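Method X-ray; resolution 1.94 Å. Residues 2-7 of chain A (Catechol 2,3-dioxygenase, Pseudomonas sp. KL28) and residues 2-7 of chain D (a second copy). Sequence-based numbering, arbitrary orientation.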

# COMPACT_ATOMS: atom_id res chain seq x y z
N ALA A 2 5.66 -22.29 22.16
CA ALA A 2 4.56 -21.55 22.77
C ALA A 2 5.07 -20.30 23.46
O ALA A 2 6.24 -20.19 23.83
CB ALA A 2 3.81 -22.40 23.76
N MET A 3 4.14 -19.38 23.58
CA MET A 3 4.51 -18.13 24.25
C MET A 3 4.41 -18.33 25.75
O MET A 3 3.37 -18.78 26.23
CB MET A 3 3.60 -16.98 23.76
CG MET A 3 4.18 -16.14 22.63
SD MET A 3 5.86 -15.57 23.00
CE MET A 3 5.56 -14.53 24.42
N THR A 4 5.49 -18.02 26.44
CA THR A 4 5.59 -18.25 27.89
C THR A 4 6.41 -17.17 28.63
O THR A 4 6.97 -16.28 27.99
CB THR A 4 6.19 -19.64 28.10
OG1 THR A 4 5.56 -20.30 29.20
CG2 THR A 4 7.68 -19.53 28.34
N GLY A 5 6.47 -17.24 29.96
CA GLY A 5 7.23 -16.26 30.72
C GLY A 5 6.72 -14.84 30.50
O GLY A 5 5.54 -14.57 30.70
N VAL A 6 7.61 -13.92 30.12
CA VAL A 6 7.19 -12.55 29.87
C VAL A 6 6.54 -12.56 28.48
O VAL A 6 7.15 -13.03 27.52
CB VAL A 6 8.40 -11.57 29.85
CG1 VAL A 6 7.92 -10.15 29.65
CG2 VAL A 6 9.17 -11.69 31.16
N LEU A 7 5.31 -12.07 28.36
CA LEU A 7 4.61 -12.09 27.08
C LEU A 7 4.80 -10.90 26.14
O LEU A 7 5.16 -11.07 24.98
CB LEU A 7 3.11 -12.26 27.29
CG LEU A 7 2.57 -13.45 28.07
CD1 LEU A 7 1.05 -13.32 28.17
CD2 LEU A 7 2.96 -14.76 27.40
N ALA D 2 8.69 -15.02 26.45
CA ALA D 2 9.69 -15.84 25.72
C ALA D 2 9.02 -16.92 24.88
O ALA D 2 8.00 -17.49 25.29
CB ALA D 2 10.63 -16.50 26.71
N MET D 3 9.59 -17.21 23.72
CA MET D 3 9.08 -18.28 22.87
C MET D 3 9.82 -19.53 23.35
O MET D 3 11.05 -19.54 23.42
CB MET D 3 9.41 -18.04 21.40
CG MET D 3 8.49 -17.20 20.67
SD MET D 3 6.92 -18.06 20.59
CE MET D 3 6.99 -19.26 19.40
N THR D 4 9.06 -20.56 23.70
CA THR D 4 9.59 -21.84 24.16
C THR D 4 8.79 -22.95 23.49
O THR D 4 7.92 -22.68 22.65
CB THR D 4 9.43 -22.00 25.71
OG1 THR D 4 8.09 -21.67 26.09
CG2 THR D 4 10.44 -21.12 26.46
N GLY D 5 9.05 -24.19 23.89
CA GLY D 5 8.31 -25.32 23.33
C GLY D 5 8.40 -25.40 21.82
O GLY D 5 9.49 -25.41 21.26
N VAL D 6 7.24 -25.48 21.17
CA VAL D 6 7.16 -25.53 19.71
C VAL D 6 7.25 -24.08 19.25
O VAL D 6 6.39 -23.25 19.59
CB VAL D 6 5.82 -26.14 19.25
CG1 VAL D 6 5.74 -26.16 17.72
CG2 VAL D 6 5.65 -27.54 19.82
N LEU D 7 8.28 -23.75 18.47
CA LEU D 7 8.46 -22.38 18.01
C LEU D 7 7.63 -22.01 16.79
O LEU D 7 6.85 -21.07 16.83
CB LEU D 7 9.94 -22.11 17.71
CG LEU D 7 10.92 -22.39 18.85
CD1 LEU D 7 12.34 -22.07 18.40
CD2 LEU D 7 10.53 -21.55 20.06
O HOH W 1 10.09 -14.55 29.14

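The most unusual feature of this contact is a very short hydrogen bond at the start of chain A: Ala A2 N lies only 2.3 Å from Thr D4 O. A separation this small is very short for a hydrogen bond between a nitrogen and a carbonyl oxygen. The same nitrogen also donates to Val D6 O at 2.8 Å, so that the first modelled nitrogen of chain A is held by two carbonyls of chain D.

The two stretches run antiparallel, their end-to-end directions 174° apart, and are centred on Met A3 and Met D3, whose CA atoms approach to 4.8 Å in a single beta bridge. The register places Ala A2 beside Thr D4 and Thr A4 beside Ala D2, and the main-chain hydrogen bonds follow this pairing. Thr D4 N donates to Ala A2 O at 2.8 Å with a nearly straight N-H...O angle of 170°; in the related half, Thr A4 N donates to Ala D2 O, also at 2.8 Å, with an angle of 157°. Ala D2 N returns a bond of 2.6 Å to Thr A4 O. The symmetry is not exact: Ala D2 N lies 2.7 Å from Val A6 O, but the angle is too poor for a hydrogen bond. A water accepts from Ala D2 N at 3.1 Å and from Val A6 N at 2.7 Å, and so links the two chains. A weaker contribution near the centre comes from Met D3 CA, whose C-H group faces Ala A2 O at a CA-to-O distance of 3.6 Å.

Side chains play a smaller part. The CA-to-CB bonds of both methionines point away from the opposing stretch; the end of Met A3 comes nearer, and Met A3 SD and Met D3 SD lie 3.6 Å apart, an apolar contact between two buried residues. Chi2 and chi3 are m in both; chi1 is m in Met D3 but lies between wells, at -96°, in Met A3. The threonines differ more clearly, with chi1 p in Thr D4 and off-rotamer at -141° in Thr A4. The CA-to-CB bonds of both point sideways, and Thr A4 CG2 packs 3.1 Å from Thr D4 OG1, a close approach of methyl to hydroxyl.

Together the stretches bury 358 Å², with the two alanines contributing most: 82 Å² from Ala A2 and 79 Å² from Ala D2. The CA-to-CB bond points away in Ala A2 and sideways in Ala D2, while the backbone N and O of each alanine make the hydrogen bonds. Gly A5 and Gly D5 adopt positive phi angles of 60° and 56°, which favour glycine. An ideal CB on Gly D5 would also point toward chain A and lie 3.5 Å from Ala A2 N. Val A6 and Val D6, both buried with chi1 t, add little side-chain contact, but Val D6 supplies the carbonyl that receives Ala A2 N.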